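PDB 6RMN: DNA mismatch repair protein MLH3, which corrects insertion-deletion loops in DNA mismatch repair as a component of the MutLbeta heterodimer, the present chain being the C-terminal, zinc-binding domain of MLH3. Local coordinates for residues D47-E53 with C194-F200; C81-V85 with T116-I121; L65-V69 with P157-S161; L14-E18 with I28-C32. All coordinates share one frame; numbering follows the deposited sequence.

How the contacts relate
Contact 1 is the zinc site: His49, Glu53 and Cys194 bind one ion, and Glu53 reaches a second that Cys225 and His227 also bind. Contact 4 lies about 18 Å away between centres and touches it through Gln48 CB and Ile28 CD1, 4.1 Å apart, so strand 27-31 packs against the start of the metal-bearing helix. Helix 48-69 runs from contact 1 to contact 3, whose centre is about 29 Å off across the middle of the chain. Contact 2 lies about 40 Å from contact 1 between centres, in a separate sheet. Along the chain it is nested within the loop closed by contact 3, itself nested within that of contact 1.

Contact 1 of 4, residues D47-E53 with C194-F200; sequences DQHACDE and CRSAVMF. With ZN (zinc ion), chain C; ZN (zinc ion), chain D.
His49 meets the 194-200 segment with both ring nitrogens at work. ND1 donates to Val198 O, in the imidazole plane, at 2.7 Å, while NE2 binds a zinc ion at 2.1 Å. The carbonyl thus fixes the ring's rotation and aims its other nitrogen at the metal, a dual role that suits histidine. The same ion takes Cys194 SG at 2.4 Å and a residue of the other protein's chain; the Glu53 carboxylate bridges it to a second zinc, OE1 on the first and OE2 on the other, OE2 also accepting from Ala226 N. Asp47 to Glu53 begin the DQHA(X)2E(X)4E motif of MutL endonucleases, here entering helix 48-69. Val198 is gripped at both backbone polar groups, its O by His49 and its N by the anti lone pair of Asp52 OD2 at 2.8 Å; its CG1 packs 3.3 Å from Gln48 O. Gln48, with CG between backbone N and carbonyl carbon (chi1 73°), brings NE2 to Met199 O at 2.8 Å; NE2 also donates to Asp202 O, and OE1 accepts from Gln22 NE2. The side chains of Phe200 and Asp47 cross at about a right angle, ring and carboxylate planes 35° apart, Phe200 CE1 3.1 Å from Asp47 OD1. Asp47 is the N-cap, OD1 accepting from His49 N and Ala50 N. With an alanine here, these two N-H groups would probably lose their acceptor and the helix start its cap.

Contact 2 of 4, residues C81-V85 with T116-I121; sequences CCIEV and TSLLEI
Ile83 and Leu119 exchange two nearly straight backbone bonds, Ile83 N to Leu119 O at 2.8 Å and Leu119 N to Ile83 O at 2.7 Å, which make them an antiparallel hydrogen-bonded pair. Farther along, Ile121 N donates to Cys81 O at 2.9 Å. A water extends this end of the ladder, accepting from Cys81 N and donating to Ile121 O. At the far end Val85 N reaches Ser117 O at 3.1 Å.

Outside this ladder the side chains sort by face. Ile83 and Ile121 bring their CD1 methyls to 3.6 Å, and Val85 and Leu119 join them; helices 87-101 and 136-151 pack on this face, which suits its branched aliphatic residues. Cys82, Glu84, Leu118 and Glu120 occupy the other face. There Leu118 lies alongside Glu84 and sets CD2 4.0 Å from Glu84 CG, using the aliphatic part of the glutamate, whose charged end can stay toward solvent. Strand 106-110 bonds to the other edge of strand 117-124 through Leu118 and Glu120. Strand 82-85, helix 87-101 and strand 106-110, with strand 117-124 inserted between the two parallel strands, form a split beta-alpha-beta unit.

Contact 3 of 4, residues L65-V69 with P157-S161; sequences LTEVV and PMDLS
Val69 and Leu160 bring the two backbones nearest, with 6.0 Å between their CA atoms. The 65-69 segment is the end of helix 48-69, where Val69 N still donates to Leu65 O at 3.0 Å. The 157-161 segment has no regular structure: it runs extended through Met158 and Asp159, then bends at Leu160, where psi falls to 3°. The extended part lets Met158 and Leu160, two positions apart, both point their side chains to the helix.

Met158 carries the contact. Its chain is bent at chi2 and chi3, which brings the terminal methyl CE down between two valines, 3.7 Å from Val68 CG1 and 3.8 Å from Val69 CG2. Leu65 CD2 lies more distantly, at 4.3 Å. Positions 65, 68 and 69 follow the i, i+3, i+4 spacing of one helix face, so this is a loop packed on the apolar stripe of a helix, joining helix 48-69 to the long connection between helices 136-151 and 183-196. A flexible, unbranched methionine suits such a place because its methyl can settle among short, beta-branched partners. Leu160 comes in at the helix end: CD2 sits over the backbone, 3.8 Å from Val69 CA, and also near Val68 O. Trp103 packs on both Val68 and Met158, while the backbone of Met158 is tied by Glu99, which accepts from its N, and by Lys102, which donates to its O.

Contact 4 of 4, residues L14-E18 with I28-C32; sequences LAKYE and ILIRC
Tyr17 lays one face of its ring over the backbone and CB of Cys32. CB stands 3.9 Å from the ring centroid and 21° off the ring normal, a CH-pi contact, while SG lies more obliquely. The Tyr17 and Ile30 side chains cross at about a right angle, Ile30 CD1 coming within 3.5 Å of Tyr17 CD2. The same methyl meets Leu14 CD2 at 3.8 Å, so Ile30 links the ring to the end of helix 5-15. Its CG1 lies between the backbone N and the carbonyl carbon (chi1 65°), a setting that carries CD1 in toward these two partners. A broad flat ring suits this place because it spans both Ile30 and Cys32; an alanine here would probably open a gap over Cys32 and leave the Ile30 methyl without its aromatic neighbour.

Glu18 and Arg31 follow as an antiparallel hydrogen-bonded pair, Glu18 N to Arg31 O and Arg31 N to Glu18 O both at 2.9 Å, where strands 18-23 and 27-31 of a beta-hairpin meet. Their extended side chains lie side by side, pointing the same way, with carboxylate and guanidinium planes 80° apart. Arg31 NH2 comes to Glu18 OE2 at 3.1 Å from above the carboxylate plane, a salt bridge, and a water joins the same oxygen to Arg31 NE. Arg31 NH1 goes on to an acidic side chain and the backbone of the other protein's chain. The cross-strand carboxylate thus holds one edge of a guanidinium whose NH1 serves the subunit interface, and the two acidic partners are likely to offset its positive charge together.

Contact 1 of 4, residues D47-E53 with C194-F200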
loop_
_atom_site.group_PDB
_atom_site.type_symbol
_atom_site.label_atom_id
_atom_site.label_comp_id
_atom_site.label_asym_id
_atom_site.label_seq_id
_atom_site.Cartn_x
_atom_site.Cartn_y
_atom_site.Cartn_z
ATOM N N ASP B 47 4.294 -2.229 11.175
ATOM C CA ASP B 47 5.536 -1.689 11.736
ATOM C C ASP B 47 6.682 -2.333 10.901
ATOM O O ASP B 47 6.778 -3.565 10.850
ATOM C CB ASP B 47 5.629 -2.090 13.219
ATOM C CG ASP B 47 6.872 -1.648 13.994
ATOM O OD1 ASP B 47 7.957 -1.533 13.378
ATOM O OD2 ASP B 47 6.772 -1.473 15.225
ATOM N N GLN B 48 7.503 -1.518 10.205
ATOM C CA GLN B 48 8.576 -2.071 9.351
ATOM C C GLN B 48 9.680 -2.799 10.135
ATOM O O GLN B 48 10.305 -3.715 9.601
ATOM C CB GLN B 48 9.177 -1.013 8.415
ATOM C CG GLN B 48 10.075 0.018 9.110
ATOM C CD GLN B 48 10.318 1.236 8.282
ATOM O OE1 GLN B 48 9.462 1.681 7.517
ATOM N NE2 GLN B 48 11.491 1.806 8.423
ATOM N N HIS B 49 9.915 -2.389 11.387
ATOM C CA HIS B 49 10.920 -3.009 12.234
ATOM C C HIS B 49 10.426 -4.378 12.733
ATOM O O HIS B 49 11.139 -5.370 12.571
ATOM C CB HIS B 49 11.315 -2.080 13.393
ATOM C CG HIS B 49 12.231 -2.734 14.372
ATOM N ND1 HIS B 49 13.553 -2.976 14.066
ATOM C CD2 HIS B 49 11.961 -3.251 15.585
ATOM C CE1 HIS B 49 14.056 -3.596 15.112
ATOM N NE2 HIS B 49 13.140 -3.775 16.054
ATOM N N ALA B 50 9.198 -4.426 13.293
ATOM C CA ALA B 50 8.542 -5.635 13.802
ATOM C C ALA B 50 8.412 -6.698 12.713
ATOM O O ALA B 50 8.657 -7.871 12.970
ATOM C CB ALA B 50 7.166 -5.290 14.361
ATOM N N CYS B 51 8.056 -6.266 11.495
ATOM C CA CYS B 51 7.922 -7.087 10.295
ATOM C C CYS B 51 9.248 -7.795 9.977
ATOM O O CYS B 51 9.276 -9.014 9.852
ATOM C CB CYS B 51 7.466 -6.217 9.123
ATOM S SG CYS B 51 7.333 -7.107 7.555
ATOM N N ASP B 52 10.337 -7.020 9.854
ATOM C CA ASP B 52 11.677 -7.503 9.548
ATOM C C ASP B 52 12.227 -8.408 10.664
ATOM O O ASP B 52 12.741 -9.496 10.371
ATOM C CB ASP B 52 12.624 -6.316 9.267
ATOM C CG ASP B 52 13.879 -6.692 8.496
ATOM O OD1 ASP B 52 13.866 -7.751 7.794
ATOM O OD2 ASP B 52 14.867 -5.933 8.569
ATOM N N GLU B 53 12.072 -7.974 11.935
ATOM C CA GLU B 53 12.482 -8.713 13.137
ATOM C C GLU B 53 11.791 -10.084 13.206
ATOM O O GLU B 53 12.455 -11.068 13.532
ATOM C CB GLU B 53 12.177 -7.884 14.390
ATOM C CG GLU B 53 12.604 -8.497 15.709
ATOM C CD GLU B 53 12.223 -7.593 16.858
ATOM O OE1 GLU B 53 12.854 -6.522 17.009
ATOM O OE2 GLU B 53 11.251 -7.924 17.571
ATOM N N CYS B 194 16.327 -8.451 16.400
ATOM C CA CYS B 194 16.057 -7.043 16.685
ATOM C C CYS B 194 17.163 -6.162 16.095
ATOM O O CYS B 194 16.869 -5.242 15.331
ATOM C CB CYS B 194 15.901 -6.826 18.186
ATOM S SG CYS B 194 15.421 -5.139 18.650
ATOM N N ARG B 195 18.430 -6.503 16.388
ATOM C CA ARG B 195 19.614 -5.783 15.910
ATOM C C ARG B 195 19.817 -5.795 14.412
ATOM O O ARG B 195 20.343 -4.826 13.883
ATOM C CB ARG B 195 20.882 -6.312 16.581
ATOM C CG ARG B 195 21.091 -5.743 17.942
ATOM C CD ARG B 195 22.022 -4.551 17.970
ATOM N NE ARG B 195 22.308 -4.263 19.370
ATOM C CZ ARG B 195 23.395 -4.663 20.015
ATOM N NH1 ARG B 195 24.382 -5.261 19.360
ATOM N NH2 ARG B 195 23.528 -4.418 21.311
ATOM N N SER B 196 19.478 -6.906 13.743
ATOM C CA SER B 196 19.673 -7.030 12.305
ATOM C C SER B 196 18.568 -6.344 11.505
ATOM O O SER B 196 18.786 -6.000 10.346
ATOM C CB SER B 196 19.765 -8.496 11.914
ATOM O OG SER B 196 21.020 -9.033 12.285
ATOM N N ALA B 197 17.384 -6.171 12.124
ATOM C CA ALA B 197 16.196 -5.603 11.509
ATOM C C ALA B 197 16.323 -4.149 11.146
ATOM O O ALA B 197 17.068 -3.400 11.782
ATOM C CB ALA B 197 14.981 -5.818 12.398
ATOM N N VAL B 198 15.567 -3.750 10.113
ATOM C CA VAL B 198 15.460 -2.386 9.617
ATOM C C VAL B 198 14.842 -1.549 10.754
ATOM O O VAL B 198 14.076 -2.091 11.553
ATOM C CB VAL B 198 14.682 -2.353 8.256
ATOM C CG1 VAL B 198 13.180 -2.538 8.416
ATOM C CG2 VAL B 198 14.991 -1.102 7.458
ATOM N N MET B 199 15.241 -0.285 10.884
ATOM C CA MET B 199 14.760 0.582 11.959
ATOM C C MET B 199 13.763 1.655 11.485
ATOM O O MET B 199 13.618 1.895 10.288
ATOM C CB MET B 199 15.959 1.274 12.638
ATOM C CG MET B 199 16.561 0.488 13.787
ATOM S SD MET B 199 17.886 1.413 14.631
ATOM C CE MET B 199 16.910 2.534 15.672
ATOM N N PHE B 200 13.112 2.328 12.450
ATOM C CA PHE B 200 12.251 3.473 12.220
ATOM C C PHE B 200 13.169 4.576 11.721
ATOM O O PHE B 200 14.275 4.753 12.254
ATOM C CB PHE B 200 11.545 3.891 13.520
ATOM C CG PHE B 200 10.250 3.171 13.829
ATOM C CD1 PHE B 200 9.813 2.111 13.039
ATOM C CD2 PHE B 200 9.442 3.582 14.883
ATOM C CE1 PHE B 200 8.597 1.479 13.303
ATOM C CE2 PHE B 200 8.230 2.937 15.155
ATOM C CZ PHE B 200 7.819 1.887 14.367
HETATM ZN ZN ZN C . 13.208 -4.809 17.918
HETATM ZN ZN ZN D . 10.272 -6.703 19.297
#

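Contact 2 of 4, residues C81-V85 with T116-I121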
loop_
_atom_site.group_PDB
_atom_site.type_symbol
_atom_site.label_atom_id
_atom_site.label_comp_id
_atom_site.label_asym_id
_atom_site.label_seq_id
_atom_site.Cartn_x
_atom_site.Cartn_y
_atom_site.Cartn_z
ATOM N N CYS B 81 36.573 -24.686 33.301
ATOM C CA CYS B 81 35.239 -24.208 33.632
ATOM C C CYS B 81 34.591 -25.219 34.569
ATOM O O CYS B 81 34.006 -26.215 34.129
ATOM C CB CYS B 81 34.409 -23.972 32.373
ATOM S SG CYS B 81 32.831 -23.127 32.666
ATOM N N CYS B 82 34.783 -24.991 35.875
ATOM C CA CYS B 82 34.258 -25.826 36.948
ATOM C C CYS B 82 33.430 -24.953 37.871
ATOM O O CYS B 82 33.911 -23.927 38.372
ATOM C CB CYS B 82 35.381 -26.539 37.693
ATOM S SG CYS B 82 36.548 -27.411 36.612
ATOM N N ILE B 83 32.163 -25.335 38.048
ATOM C CA ILE B 83 31.204 -24.587 38.850
ATOM C C ILE B 83 30.831 -25.353 40.117
ATOM O O ILE B 83 30.479 -26.532 40.051
ATOM C CB ILE B 83 29.974 -24.174 37.971
ATOM C CG1 ILE B 83 30.391 -23.159 36.870
ATOM C CG2 ILE B 83 28.809 -23.628 38.816
ATOM C CD1 ILE B 83 29.377 -22.938 35.765
ATOM N N GLU B 84 30.908 -24.671 41.272
ATOM C CA GLU B 84 30.531 -25.241 42.565
ATOM C C GLU B 84 29.006 -25.261 42.642
ATOM O O GLU B 84 28.356 -24.255 42.336
ATOM C CB GLU B 84 31.123 -24.418 43.721
ATOM C CG GLU B 84 32.521 -24.848 44.140
ATOM C CD GLU B 84 33.226 -23.913 45.106
ATOM O OE1 GLU B 84 32.602 -23.513 46.117
ATOM O OE2 GLU B 84 34.410 -23.587 44.860
ATOM N N VAL B 85 28.441 -26.422 43.000
ATOM C CA VAL B 85 26.994 -26.643 43.105
ATOM C C VAL B 85 26.602 -27.369 44.404
ATOM O O VAL B 85 27.397 -28.151 44.932
ATOM C CB VAL B 85 26.408 -27.367 41.852
ATOM C CG1 VAL B 85 26.365 -26.446 40.632
ATOM C CG2 VAL B 85 27.148 -28.667 41.534
ATOM N N THR B 116 28.948 -29.788 48.450
ATOM C CA THR B 116 30.031 -28.975 47.886
ATOM C C THR B 116 30.628 -29.619 46.617
ATOM O O THR B 116 31.850 -29.600 46.414
ATOM C CB THR B 116 31.088 -28.630 48.959
ATOM O OG1 THR B 116 31.403 -29.792 49.743
ATOM C CG2 THR B 116 30.655 -27.474 49.856
ATOM N N SER B 117 29.744 -30.148 45.744
ATOM C CA SER B 117 30.094 -30.809 44.480
ATOM C C SER B 117 30.609 -29.831 43.399
ATOM O O SER B 117 30.620 -28.612 43.608
ATOM C CB SER B 117 28.898 -31.603 43.957
ATOM O OG SER B 117 28.492 -32.603 44.875
ATOM N N LEU B 118 31.053 -30.380 42.250
ATOM C CA LEU B 118 31.551 -29.596 41.124
ATOM C C LEU B 118 30.968 -30.028 39.779
ATOM O O LEU B 118 30.920 -31.222 39.474
ATOM C CB LEU B 118 33.084 -29.604 41.070
ATOM C CG LEU B 118 33.788 -28.540 41.904
ATOM C CD1 LEU B 118 35.195 -28.968 42.233
ATOM C CD2 LEU B 118 33.809 -27.187 41.195
ATOM N N LEU B 119 30.546 -29.036 38.973
ATOM C CA LEU B 119 30.008 -29.206 37.626
ATOM C C LEU B 119 31.090 -28.766 36.636
ATOM O O LEU B 119 31.390 -27.574 36.534
ATOM C CB LEU B 119 28.726 -28.362 37.452
ATOM C CG LEU B 119 27.889 -28.610 36.203
ATOM C CD1 LEU B 119 27.100 -29.883 36.324
ATOM C CD2 LEU B 119 26.932 -27.456 35.965
ATOM N N GLU B 120 31.702 -29.736 35.948
ATOM C CA GLU B 120 32.756 -29.454 34.979
ATOM C C GLU B 120 32.145 -29.352 33.598
ATOM O O GLU B 120 31.743 -30.372 33.038
ATOM C CB GLU B 120 33.836 -30.548 35.030
ATOM C CG GLU B 120 35.014 -30.346 34.089
ATOM C CD GLU B 120 35.950 -31.537 33.988
ATOM O OE1 GLU B 120 37.177 -31.338 34.146
ATOM O OE2 GLU B 120 35.464 -32.669 33.749
ATOM N N ILE B 121 32.071 -28.127 33.050
ATOM C CA ILE B 121 31.536 -27.901 31.709
ATOM C C ILE B 121 32.640 -28.129 30.681
ATOM O O ILE B 121 33.669 -27.447 30.699
ATOM C CB ILE B 121 30.787 -26.547 31.552
ATOM C CG1 ILE B 121 29.459 -26.565 32.332
ATOM C CG2 ILE B 121 30.500 -26.241 30.092
ATOM C CD1 ILE B 121 29.500 -25.850 33.615
HETATM O O HOH W 1 36.127 -26.983 31.805
#

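Contact 3 of 4, residues L65-V69 with P157-S161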
loop_
_atom_site.group_PDB
_atom_site.type_symbol
_atom_site.label_atom_id
_atom_site.label_comp_id
_atom_site.label_asym_id
_atom_site.label_seq_id
_atom_site.Cartn_x
_atom_site.Cartn_y
_atom_site.Cartn_z
ATOM N N LEU B 65 16.836 -25.149 15.272
ATOM C CA LEU B 65 16.114 -26.395 15.494
ATOM C C LEU B 65 16.426 -27.471 14.450
ATOM O O LEU B 65 16.360 -28.641 14.797
ATOM C CB LEU B 65 14.610 -26.142 15.657
ATOM C CG LEU B 65 14.262 -25.542 17.030
ATOM C CD1 LEU B 65 13.042 -24.681 16.975
ATOM C CD2 LEU B 65 14.214 -26.614 18.136
ATOM N N THR B 66 16.837 -27.096 13.221
ATOM C CA THR B 66 17.257 -28.049 12.178
ATOM C C THR B 66 18.574 -28.690 12.626
ATOM O O THR B 66 18.727 -29.899 12.488
ATOM C CB THR B 66 17.349 -27.359 10.794
ATOM O OG1 THR B 66 16.054 -26.893 10.453
ATOM C CG2 THR B 66 17.817 -28.287 9.688
ATOM N N GLU B 67 19.486 -27.893 13.223
ATOM C CA GLU B 67 20.773 -28.367 13.737
ATOM C C GLU B 67 20.596 -29.323 14.922
ATOM O O GLU B 67 21.254 -30.361 14.983
ATOM C CB GLU B 67 21.647 -27.185 14.182
ATOM C CG GLU B 67 22.279 -26.392 13.055
ATOM C CD GLU B 67 22.895 -25.088 13.522
ATOM O OE1 GLU B 67 23.958 -25.128 14.187
ATOM O OE2 GLU B 67 22.312 -24.021 13.224
ATOM N N VAL B 68 19.739 -28.950 15.877
ATOM C CA VAL B 68 19.490 -29.720 17.096
ATOM C C VAL B 68 18.837 -31.077 16.778
ATOM O O VAL B 68 19.338 -32.113 17.231
ATOM C CB VAL B 68 18.704 -28.858 18.131
ATOM C CG1 VAL B 68 18.133 -29.699 19.274
ATOM C CG2 VAL B 68 19.584 -27.733 18.675
ATOM N N VAL B 69 17.763 -31.066 15.966
ATOM C CA VAL B 69 17.005 -32.259 15.566
ATOM C C VAL B 69 17.854 -33.236 14.716
ATOM O O VAL B 69 17.636 -34.442 14.809
ATOM C CB VAL B 69 15.653 -31.870 14.890
ATOM C CG1 VAL B 69 14.960 -33.069 14.244
ATOM C CG2 VAL B 69 14.715 -31.198 15.892
ATOM N N PRO B 157 10.892 -31.735 27.628
ATOM C CA PRO B 157 12.161 -32.113 26.971
ATOM C C PRO B 157 12.089 -32.232 25.449
ATOM O O PRO B 157 11.010 -32.442 24.891
ATOM C CB PRO B 157 12.524 -33.456 27.632
ATOM C CG PRO B 157 11.594 -33.602 28.806
ATOM C CD PRO B 157 10.365 -32.857 28.435
ATOM N N MET B 158 13.247 -32.085 24.784
ATOM C CA MET B 158 13.376 -32.179 23.330
ATOM C C MET B 158 13.212 -33.611 22.865
ATOM O O MET B 158 14.112 -34.422 23.073
ATOM C CB MET B 158 14.747 -31.653 22.863
ATOM C CG MET B 158 14.722 -30.238 22.389
ATOM S SD MET B 158 13.623 -29.903 20.994
ATOM C CE MET B 158 14.529 -30.610 19.691
ATOM N N ASP B 159 12.080 -33.933 22.227
ATOM C CA ASP B 159 11.907 -35.290 21.732
ATOM C C ASP B 159 12.515 -35.410 20.338
ATOM O O ASP B 159 12.062 -34.741 19.400
ATOM C CB ASP B 159 10.446 -35.757 21.783
ATOM C CG ASP B 159 10.323 -37.262 21.908
ATOM O OD1 ASP B 159 10.766 -37.812 22.940
ATOM O OD2 ASP B 159 9.787 -37.891 20.973
ATOM N N LEU B 160 13.588 -36.221 20.232
ATOM C CA LEU B 160 14.329 -36.466 18.992
ATOM C C LEU B 160 13.989 -37.836 18.368
ATOM O O LEU B 160 14.561 -38.191 17.331
ATOM C CB LEU B 160 15.855 -36.306 19.208
ATOM C CG LEU B 160 16.369 -34.977 19.805
ATOM C CD1 LEU B 160 17.855 -35.043 20.083
ATOM C CD2 LEU B 160 16.102 -33.812 18.895
ATOM N N SER B 161 13.027 -38.580 18.980
ATOM C CA SER B 161 12.538 -39.894 18.529
ATOM C C SER B 161 11.883 -39.823 17.147
ATOM O O SER B 161 11.939 -40.795 16.392
ATOM C CB SER B 161 11.544 -40.468 19.533
ATOM O OG SER B 161 12.183 -40.871 20.733
#

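Contact 4 of 4, residues L14-E18 with I28-C32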
loop_
_atom_site.group_PDB
_atom_site.type_symbol
_atom_site.label_atom_id
_atom_site.label_comp_id
_atom_site.label_asym_id
_atom_site.label_seq_id
_atom_site.Cartn_x
_atom_site.Cartn_y
_atom_site.Cartn_z
ATOM N N LEU B 14 -3.818 -11.971 5.620
ATOM C CA LEU B 14 -2.605 -11.358 5.067
ATOM C C LEU B 14 -2.325 -11.737 3.616
ATOM O O LEU B 14 -1.735 -10.931 2.889
ATOM C CB LEU B 14 -1.375 -11.720 5.912
ATOM C CG LEU B 14 -0.631 -10.597 6.643
ATOM C CD1 LEU B 14 0.740 -11.062 7.063
ATOM C CD2 LEU B 14 -0.477 -9.352 5.785
ATOM N N ALA B 15 -2.721 -12.959 3.201
ATOM C CA ALA B 15 -2.538 -13.478 1.843
ATOM C C ALA B 15 -3.291 -12.645 0.796
ATOM O O ALA B 15 -2.813 -12.518 -0.334
ATOM C CB ALA B 15 -2.985 -14.930 1.771
ATOM N N LYS B 16 -4.444 -12.058 1.188
ATOM C CA LYS B 16 -5.294 -11.202 0.350
ATOM C C LYS B 16 -4.866 -9.711 0.401
ATOM O O LYS B 16 -5.661 -8.857 0.026
ATOM C CB LYS B 16 -6.755 -11.310 0.834
ATOM C CG LYS B 16 -7.442 -12.651 0.606
ATOM C CD LYS B 16 -8.656 -12.779 1.533
ATOM C CE LYS B 16 -9.727 -13.710 1.011
ATOM N NZ LYS B 16 -10.633 -13.035 0.041
ATOM N N TYR B 17 -3.637 -9.396 0.870
ATOM C CA TYR B 17 -3.180 -8.017 1.041
ATOM C C TYR B 17 -2.062 -7.551 0.116
ATOM O O TYR B 17 -0.925 -8.035 0.233
ATOM C CB TYR B 17 -2.762 -7.750 2.504
ATOM C CG TYR B 17 -3.913 -7.402 3.426
ATOM C CD1 TYR B 17 -4.719 -8.393 3.971
ATOM C CD2 TYR B 17 -4.178 -6.081 3.774
ATOM C CE1 TYR B 17 -5.788 -8.080 4.804
ATOM C CE2 TYR B 17 -5.233 -5.755 4.620
ATOM C CZ TYR B 17 -6.043 -6.758 5.125
ATOM O OH TYR B 17 -7.111 -6.457 5.939
ATOM N N GLU B 18 -2.377 -6.517 -0.719
ATOM C CA GLU B 18 -1.473 -5.812 -1.640
ATOM C C GLU B 18 -0.855 -4.559 -0.965
ATOM O O GLU B 18 -1.552 -3.826 -0.262
ATOM C CB GLU B 18 -2.228 -5.404 -2.926
ATOM C CG GLU B 18 -1.313 -4.973 -4.064
ATOM C CD GLU B 18 -1.951 -4.761 -5.423
ATOM O OE1 GLU B 18 -2.414 -5.754 -6.032
ATOM O OE2 GLU B 18 -1.955 -3.602 -5.896
ATOM N N ILE B 28 4.397 0.288 6.713
ATOM C CA ILE B 28 4.090 -0.187 5.373
ATOM C C ILE B 28 2.571 -0.246 5.296
ATOM O O ILE B 28 1.957 -1.016 6.036
ATOM C CB ILE B 28 4.778 -1.526 4.998
ATOM C CG1 ILE B 28 6.328 -1.379 5.039
ATOM C CG2 ILE B 28 4.286 -2.011 3.613
ATOM C CD1 ILE B 28 7.098 -2.670 5.258
ATOM N N LEU B 29 1.964 0.629 4.462
ATOM C CA LEU B 29 0.515 0.651 4.283
ATOM C C LEU B 29 0.113 -0.452 3.309
ATOM O O LEU B 29 0.661 -0.547 2.204
ATOM C CB LEU B 29 0.012 2.029 3.810
ATOM C CG LEU B 29 -1.519 2.203 3.575
ATOM C CD1 LEU B 29 -2.321 2.121 4.897
ATOM C CD2 LEU B 29 -1.812 3.535 2.855
ATOM N N ILE B 30 -0.817 -1.312 3.756
ATOM C CA ILE B 30 -1.329 -2.435 2.973
ATOM C C ILE B 30 -2.860 -2.380 2.865
ATOM O O ILE B 30 -3.538 -1.856 3.755
ATOM C CB ILE B 30 -0.785 -3.810 3.476
ATOM C CG1 ILE B 30 -1.274 -4.162 4.912
ATOM C CG2 ILE B 30 0.765 -3.879 3.370
ATOM C CD1 ILE B 30 -1.076 -5.668 5.375
ATOM N N ARG B 31 -3.390 -2.875 1.741
ATOM C CA ARG B 31 -4.833 -2.938 1.486
ATOM C C ARG B 31 -5.264 -4.363 1.193
ATOM O O ARG B 31 -4.510 -5.107 0.566
ATOM C CB ARG B 31 -5.262 -2.012 0.324
ATOM C CG ARG B 31 -4.562 -2.272 -1.027
ATOM C CD ARG B 31 -5.088 -1.373 -2.124
ATOM N NE ARG B 31 -4.388 -1.581 -3.391
ATOM C CZ ARG B 31 -4.873 -1.258 -4.587
ATOM N NH1 ARG B 31 -6.083 -0.724 -4.699
ATOM N NH2 ARG B 31 -4.161 -1.486 -5.681
ATOM N N CYS B 32 -6.479 -4.742 1.628
ATOM C CA CYS B 32 -7.057 -6.059 1.340
ATOM C C CYS B 32 -7.511 -6.129 -0.134
ATOM O O CYS B 32 -8.074 -5.171 -0.675
ATOM C CB CYS B 32 -8.202 -6.381 2.294
ATOM S SG CYS B 32 -8.983 -7.992 1.996
HETATM O O HOH W 2 -1.680 -1.566 -4.161
#